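Local coordinates for protein putative methylase (Clostridium difficile, PDB 3LDU) that probably methylates guanine bases of ribosomal RNA and holds a bound GTP in its Rossmann-like methyltransferase domain, at residues 308-313 / 322-327; 345-350 / 367-372. All coordinates share one frame; numbering follows the deposited sequence.

Contact 1. Residues 308-313 / 322-327. With GTP (guanosine-5'-triphosphate), chain B.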
loop_
_atom_site.group_PDB
_atom_site.type_symbol
_atom_site.label_atom_id
_atom_site.label_comp_id
_atom_site.label_asym_id
_atom_site.label_seq_id
_atom_site.Cartn_x
_atom_site.Cartn_y
_atom_site.Cartn_z
ATOM N N ASN A 308 9.141 -8.047 -11.670
ATOM C CA ASN A 308 8.068 -8.964 -11.302
ATOM C C ASN A 308 7.805 -9.881 -12.510
ATOM O O ASN A 308 6.967 -9.578 -13.363
ATOM C CB ASN A 308 6.844 -8.092 -10.917
ATOM C CG ASN A 308 5.574 -8.878 -10.671
ATOM O OD1 ASN A 308 4.490 -8.483 -11.128
ATOM N ND2 ASN A 308 5.671 -9.941 -9.909
ATOM N N PRO A 309 8.584 -10.975 -12.636
ATOM C CA PRO A 309 8.454 -11.849 -13.816
ATOM C C PRO A 309 7.175 -12.681 -13.752
ATOM O O PRO A 309 6.536 -12.720 -12.704
ATOM C CB PRO A 309 9.671 -12.784 -13.694
ATOM C CG PRO A 309 9.953 -12.821 -12.204
ATOM C CD PRO A 309 9.677 -11.406 -11.742
ATOM N N PRO A 310 6.820 -13.360 -14.851
ATOM C CA PRO A 310 5.733 -14.346 -14.789
ATOM C C PRO A 310 6.032 -15.369 -13.684
ATOM O O PRO A 310 7.200 -15.678 -13.467
ATOM C CB PRO A 310 5.796 -15.028 -16.158
ATOM C CG PRO A 310 6.582 -14.103 -17.038
ATOM C CD PRO A 310 7.521 -13.363 -16.146
ATOM N N TYR A 311 5.004 -15.879 -13.007
ATOM C CA TYR A 311 5.194 -16.804 -11.884
ATOM C C TYR A 311 5.152 -18.278 -12.279
ATOM O O TYR A 311 5.591 -19.147 -11.517
ATOM C CB TYR A 311 4.121 -16.590 -10.816
ATOM C CG TYR A 311 4.089 -15.210 -10.182
ATOM C CD1 TYR A 311 3.005 -14.814 -9.395
ATOM C CD2 TYR A 311 5.138 -14.317 -10.350
ATOM C CE1 TYR A 311 2.962 -13.553 -8.794
ATOM C CE2 TYR A 311 5.112 -13.051 -9.750
ATOM C CZ TYR A 311 4.016 -12.673 -8.986
ATOM O OH TYR A 311 3.997 -11.429 -8.397
ATOM N N GLY A 312 4.575 -18.560 -13.442
ATOM C CA GLY A 312 4.441 -19.927 -13.924
ATOM C C GLY A 312 3.550 -20.789 -13.046
ATOM O O GLY A 312 3.835 -21.960 -12.819
ATOM N N GLU A 313 2.457 -20.216 -12.556
ATOM C CA GLU A 313 1.564 -20.945 -11.659
ATOM C C GLU A 313 0.772 -22.043 -12.365
ATOM O O GLU A 313 0.424 -23.055 -11.751
ATOM C CB GLU A 313 0.616 -19.984 -10.931
ATOM C CG GLU A 313 1.325 -19.008 -10.001
ATOM C CD GLU A 313 0.383 -18.349 -9.003
ATOM O OE1 GLU A 313 -0.832 -18.645 -9.037
ATOM O OE2 GLU A 313 0.860 -17.538 -8.180
ATOM N N LYS A 322 10.331 -21.702 -16.163
ATOM C CA LYS A 322 11.609 -22.228 -15.687
ATOM C C LYS A 322 12.782 -21.833 -16.590
ATOM O O LYS A 322 13.846 -21.436 -16.102
ATOM C CB LYS A 322 11.550 -23.750 -15.526
ATOM C CG LYS A 322 10.791 -24.213 -14.300
ATOM C CD LYS A 322 11.193 -25.633 -13.911
ATOM C CE LYS A 322 10.277 -26.677 -14.525
ATOM N NZ LYS A 322 10.809 -28.064 -14.318
ATOM N N GLN A 323 12.595 -21.955 -17.904
ATOM C CA GLN A 323 13.631 -21.554 -18.848
ATOM C C GLN A 323 13.897 -20.050 -18.786
ATOM O O GLN A 323 15.040 -19.608 -18.887
ATOM C CB GLN A 323 13.281 -21.980 -20.273
ATOM C CG GLN A 323 14.367 -21.638 -21.296
ATOM C CD GLN A 323 15.660 -22.436 -21.104
ATOM O OE1 GLN A 323 15.645 -23.569 -20.617
ATOM N NE2 GLN A 323 16.783 -21.844 -21.500
ATOM N N LEU A 324 12.837 -19.265 -18.615
ATOM C CA LEU A 324 12.987 -17.824 -18.494
ATOM C C LEU A 324 13.905 -17.496 -17.316
ATOM O O LEU A 324 14.837 -16.703 -17.439
ATOM C CB LEU A 324 11.622 -17.165 -18.296
ATOM C CG LEU A 324 11.683 -15.679 -17.945
ATOM C CD1 LEU A 324 12.280 -14.896 -19.101
ATOM C CD2 LEU A 324 10.288 -15.160 -17.609
ATOM N N TYR A 325 13.647 -18.126 -16.174
ATOM C CA TYR A 325 14.455 -17.893 -14.982
ATOM C C TYR A 325 15.939 -18.198 -15.246
ATOM O O TYR A 325 16.812 -17.433 -14.844
ATOM C CB TYR A 325 13.926 -18.720 -13.807
ATOM C CG TYR A 325 12.556 -18.283 -13.288
ATOM C CD1 TYR A 325 12.039 -17.027 -13.583
ATOM C CD2 TYR A 325 11.785 -19.140 -12.515
ATOM C CE1 TYR A 325 10.787 -16.630 -13.109
ATOM C CE2 TYR A 325 10.538 -18.759 -12.041
ATOM C CZ TYR A 325 10.044 -17.511 -12.336
ATOM O OH TYR A 325 8.804 -17.159 -11.847
ATOM N N LYS A 326 16.223 -19.308 -15.929
ATOM C CA LYS A 326 17.599 -19.667 -16.264
ATOM C C LYS A 326 18.216 -18.607 -17.175
ATOM O O LYS A 326 19.334 -18.136 -16.960
ATOM C CB LYS A 326 17.633 -21.027 -16.968
ATOM C CG LYS A 326 19.015 -21.508 -17.330
ATOM C CD LYS A 326 18.923 -22.763 -18.198
ATOM C CE LYS A 326 18.088 -23.848 -17.524
ATOM N NZ LYS A 326 18.776 -24.392 -16.319
ATOM N N GLU A 327 17.462 -18.222 -18.189
ATOM C CA GLU A 327 17.936 -17.208 -19.125
ATOM C C GLU A 327 18.164 -15.845 -18.464
ATOM O O GLU A 327 19.149 -15.165 -18.763
ATOM C CB GLU A 327 17.016 -17.137 -20.337
ATOM C CG GLU A 327 17.109 -18.429 -21.166
ATOM C CD GLU A 327 16.110 -18.500 -22.308
ATOM O OE1 GLU A 327 15.504 -17.469 -22.648
ATOM O OE2 GLU A 327 15.939 -19.599 -22.875
HETATM P PG GTP B . 3.239 -4.618 -13.379
HETATM O O1G GTP B . 4.562 -3.891 -13.497
HETATM O O2G GTP B . 2.595 -4.225 -12.078
HETATM O O3G GTP B . 2.296 -4.220 -14.490
HETATM O O3B GTP B . 3.532 -6.211 -13.419
HETATM P PB GTP B . 3.124 -7.075 -14.722
HETATM O O1B GTP B . 1.807 -7.754 -14.430
HETATM O O2B GTP B . 2.971 -6.196 -15.934
HETATM O O3A GTP B . 4.234 -8.219 -14.993
HETATM P PA GTP B . 3.658 -9.697 -15.324
HETATM O O1A GTP B . 2.546 -9.558 -16.342
HETATM O O2A GTP B . 3.131 -10.360 -14.073
HETATM O "O5'" GTP B . 4.830 -10.555 -16.006
HETATM C "C5'" GTP B . 6.003 -9.865 -16.300
HETATM C "C4'" GTP B . 5.882 -9.302 -17.711
HETATM O "O4'" GTP B . 6.979 -9.819 -18.411
HETATM C "C3'" GTP B . 4.647 -9.698 -18.522
HETATM O "O3'" GTP B . 3.984 -8.511 -18.900
HETATM C "C2'" GTP B . 5.166 -10.403 -19.773
HETATM O "O2'" GTP B . 4.622 -9.884 -20.970
HETATM C "C1'" GTP B . 6.626 -10.026 -19.755
HETATM N N9 GTP B . 7.563 -11.026 -20.281
HETATM C C8 GTP B . 7.488 -12.392 -20.351
HETATM N N7 GTP B . 8.647 -12.833 -20.913
HETATM C C5 GTP B . 9.433 -11.763 -21.200
HETATM C C6 GTP B . 10.695 -11.635 -21.771
HETATM O O6 GTP B . 11.339 -12.629 -22.143
HETATM N N1 GTP B . 11.219 -10.368 -21.915
HETATM C C2 GTP B . 10.516 -9.249 -21.506
HETATM N N2 GTP B . 11.071 -8.058 -21.653
HETATM N N3 GTP B . 9.248 -9.365 -20.942
HETATM C C4 GTP B . 8.748 -10.619 -20.799
#

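Contact 2. Residues 345-350 / 367-372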
loop_
_atom_site.group_PDB
_atom_site.type_symbol
_atom_site.label_atom_id
_atom_site.label_comp_id
_atom_site.label_asym_id
_atom_site.label_seq_id
_atom_site.Cartn_x
_atom_site.Cartn_y
_atom_site.Cartn_z
ATOM N N SER A 345 6.218 -16.152 -7.093
ATOM C CA SER A 345 5.644 -17.173 -6.224
ATOM C C SER A 345 6.231 -18.545 -6.523
ATOM O O SER A 345 5.906 -19.529 -5.847
ATOM C CB SER A 345 4.125 -17.224 -6.381
ATOM O OG SER A 345 3.764 -17.647 -7.685
ATOM N N TYR A 346 7.095 -18.614 -7.532
ATOM C CA TYR A 346 7.759 -19.870 -7.873
ATOM C C TYR A 346 8.751 -20.245 -6.763
ATOM O O TYR A 346 9.789 -19.607 -6.600
ATOM C CB TYR A 346 8.451 -19.768 -9.237
ATOM C CG TYR A 346 8.929 -21.110 -9.758
ATOM C CD1 TYR A 346 8.063 -21.958 -10.435
ATOM C CD2 TYR A 346 10.234 -21.527 -9.557
ATOM C CE1 TYR A 346 8.486 -23.189 -10.901
ATOM C CE2 TYR A 346 10.669 -22.755 -10.022
ATOM C CZ TYR A 346 9.787 -23.582 -10.691
ATOM O OH TYR A 346 10.198 -24.809 -11.165
ATOM N N GLU A 347 8.414 -21.275 -5.996
ATOM C CA GLU A 347 9.187 -21.636 -4.803
ATOM C C GLU A 347 10.669 -21.900 -5.079
ATOM O O GLU A 347 11.542 -21.396 -4.372
ATOM C CB GLU A 347 8.564 -22.849 -4.105
ATOM C CG GLU A 347 7.320 -22.528 -3.289
ATOM C CD GLU A 347 7.644 -21.904 -1.942
ATOM O OE1 GLU A 347 8.283 -22.586 -1.112
ATOM O OE2 GLU A 347 7.251 -20.740 -1.710
ATOM N N ASP A 348 10.940 -22.684 -6.116
ATOM C CA ASP A 348 12.301 -23.107 -6.422
ATOM C C ASP A 348 13.006 -22.157 -7.393
ATOM O O ASP A 348 13.791 -22.593 -8.246
ATOM C CB ASP A 348 12.278 -24.514 -7.009
ATOM C CG ASP A 348 13.576 -25.258 -6.790
ATOM O OD1 ASP A 348 14.229 -25.016 -5.751
ATOM O OD2 ASP A 348 13.937 -26.086 -7.651
ATOM N N PHE A 349 12.729 -20.864 -7.249
ATOM C CA PHE A 349 13.284 -19.847 -8.132
ATOM C C PHE A 349 14.811 -19.850 -8.157
ATOM O O PHE A 349 15.412 -19.863 -9.222
ATOM C CB PHE A 349 12.774 -18.445 -7.753
ATOM C CG PHE A 349 13.499 -17.345 -8.464
ATOM C CD1 PHE A 349 13.177 -17.015 -9.777
ATOM C CD2 PHE A 349 14.536 -16.675 -7.845
ATOM C CE1 PHE A 349 13.862 -16.012 -10.444
ATOM C CE2 PHE A 349 15.229 -15.679 -8.510
ATOM C CZ PHE A 349 14.890 -15.346 -9.808
ATOM N N GLU A 350 15.432 -19.861 -6.981
ATOM C CA GLU A 350 16.886 -19.768 -6.896
ATOM C C GLU A 350 17.562 -20.882 -7.676
ATOM O O GLU A 350 18.583 -20.662 -8.324
ATOM C CB GLU A 350 17.343 -19.776 -5.438
ATOM C CG GLU A 350 16.976 -18.495 -4.701
ATOM C CD GLU A 350 17.074 -18.650 -3.201
ATOM O OE1 GLU A 350 16.233 -19.379 -2.639
ATOM O OE2 GLU A 350 17.983 -18.043 -2.592
HETATM N N MSE A 367 -3.926 -13.013 -2.848
HETATM C CA MSE A 367 -4.221 -14.386 -3.260
HETATM C C MSE A 367 -2.968 -15.168 -3.664
HETATM O O MSE A 367 -3.021 -16.383 -3.873
HETATM C CB MSE A 367 -5.230 -14.384 -4.415
HETATM C CG MSE A 367 -5.841 -15.746 -4.714
HETATM SE SE MSE A 367 -7.026 -16.370 -3.290
HETATM C CE MSE A 367 -7.162 -18.242 -3.812
ATOM N N LEU A 368 -1.844 -14.467 -3.774
ATOM C CA LEU A 368 -0.596 -15.094 -4.185
ATOM C C LEU A 368 0.439 -15.030 -3.073
ATOM O O LEU A 368 0.633 -13.986 -2.450
ATOM C CB LEU A 368 -0.051 -14.411 -5.440
ATOM C CG LEU A 368 -1.000 -14.397 -6.639
ATOM C CD1 LEU A 368 -0.394 -13.638 -7.805
ATOM C CD2 LEU A 368 -1.353 -15.820 -7.043
ATOM N N LYS A 369 1.105 -16.147 -2.814
ATOM C CA LYS A 369 2.184 -16.128 -1.840
ATOM C C LYS A 369 3.508 -15.998 -2.571
ATOM O O LYS A 369 4.031 -16.967 -3.117
ATOM C CB LYS A 369 2.168 -17.362 -0.937
ATOM C CG LYS A 369 3.179 -17.284 0.202
ATOM C CD LYS A 369 2.682 -18.015 1.432
ATOM C CE LYS A 369 3.721 -18.997 1.936
ATOM N NZ LYS A 369 3.988 -20.068 0.936
ATOM N N THR A 370 4.040 -14.783 -2.574
ATOM C CA THR A 370 5.244 -14.467 -3.328
ATOM C C THR A 370 6.452 -14.324 -2.408
ATOM O O THR A 370 6.307 -14.075 -1.205
ATOM C CB THR A 370 5.054 -13.168 -4.134
ATOM O OG1 THR A 370 4.510 -12.162 -3.279
ATOM C CG2 THR A 370 4.088 -13.383 -5.280
ATOM N N ASN A 371 7.643 -14.516 -2.973
ATOM C CA ASN A 371 8.891 -14.209 -2.277
ATOM C C ASN A 371 9.675 -13.163 -3.048
ATOM O O ASN A 371 9.643 -13.144 -4.271
ATOM C CB ASN A 371 9.753 -15.455 -2.116
ATOM C CG ASN A 371 9.181 -16.431 -1.117
ATOM O OD1 ASN A 371 9.209 -16.189 0.092
ATOM N ND2 ASN A 371 8.658 -17.545 -1.616
ATOM N N PHE A 372 10.365 -12.285 -2.332
ATOM C CA PHE A 372 11.203 -11.269 -2.961
ATOM C C PHE A 372 12.641 -11.737 -2.776
ATOM O O PHE A 372 13.135 -11.781 -1.653
ATOM C CB PHE A 372 10.985 -9.929 -2.257
ATOM C CG PHE A 372 11.619 -8.747 -2.950
ATOM C CD1 PHE A 372 11.530 -8.584 -4.328
ATOM C CD2 PHE A 372 12.283 -7.783 -2.210
ATOM C CE1 PHE A 372 12.094 -7.476 -4.954
ATOM C CE2 PHE A 372 12.854 -6.679 -2.823
ATOM C CZ PHE A 372 12.755 -6.521 -4.193
HETATM O O HOH W 1 8.951 -17.965 -4.449
#

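Contact 1. Residues 308-313 / 322-327
The hydroxyl of Tyr325 is gripped by two hydrogen bonds, one to the carbonyl of Pro310 and one to Thr344 OG1 at the end of strand 339-344. Toward the loop it acts as donor: Tyr325 OH lies 2.7 Å from Pro310 O, in the carbonyl plane and on a lone pair, with a C=O...O angle of 144°. The ring reaches this position from the helix with CG anti to its own carbonyl carbon (chi1 -68°), and Tyr346 and Phe349 meet it edge-to-face. Pro309 also touches the ring, its CG 4.0 Å from Tyr325 CE1, the two side chains crossing at about a right angle. Residues 308-311 spell Asn-Pro-Pro-Tyr, the motif IV signature of amino-group methyltransferases, in the loop that follows strand 304-307 of the Rossmann-like sheet; in relatives this loop borders the target-base site. The next residue, Gly312, has positive phi, and from there the chain turns into helix 315-333. One helical residue before the tyrosine, Leu324 has CG anti to its backbone N (chi1 171°), and its two methyls reach different partners. CD2 packs against the second proline, with Leu324 CD2 3.6 Å from Pro310 CD, while Leu324 CD1 approaches GTP O6 at 3.9 Å. The same proline ring meets the nucleotide: Pro310 CG is 3.8 Å from GTP C8, and Pro310 CD is equally far from GTP C5'. The main chain comes closer still, Asn308 O lying 3.1 Å from GTP C5'.

Contact 2. Residues 345-350 / 367-372
Close packing in this contact is concentrated at Ser345, just beyond strand 339-344, where the chain leaves the sheet beside strand 368-375. Ser345 CB sits 3.3 Å from Lys369 O, and its CA makes a bent C-H...O contact with that same carbonyl oxygen. Next to it, Thr370 turns CG2 anti to its carbonyl carbon and brings this methyl within 4.0 Å of Ser345 CB. Ser345 OG, in the crowded position between N and C (chi1 65°), takes no part in this packing and has its polar partner in Glu313. Strand 368-375 runs antiparallel to its neighbours, the reversed strand of the 3-2-1-4-5-7-6 sheet that marks class I methyltransferases, and Asn371 is paired with Thr344 by backbone hydrogen bonds. The other side is looser and more exposed. A water accepts from Asn371 ND2 at 2.9 Å and donates, weakly, to Tyr346 O. Glu347, bent at chi2 (-79°), crosses Asn371 obliquely, its carboxylate plane turned 55° from the amide. Glu347 OE2 stays 4.3 Å from Lys369 NZ, beyond salt-bridge range, so the opposite charges probably add only a diffuse attraction, while the water bridges the Asn371 amide to the Tyr346 carbonyl.

How the contacts relate
Contacts 1 and 2 follow one another along the chain, and their centres are about 11 Å apart within the same methyltransferase domain. They meet at the end of the motif IV loop, where Glu313 OE2 is 2.9 Å from Ser345 OG, a probable hydrogen bond, and also packs against Leu368. Tyr311 CB adds a second touch, 3.3 Å from Ser345 OG. On the helix side, Lys322 CD lies 3.0 Å from Tyr346 OH. Their relation to the nucleotide differs: 308-313 and 322-327 supply residues of the GTP pocket itself, whereas in contact 2 the side chain of Thr370, on which Tyr311 packs, remains about 9 Å from GTP, consistent with a place in a second shell.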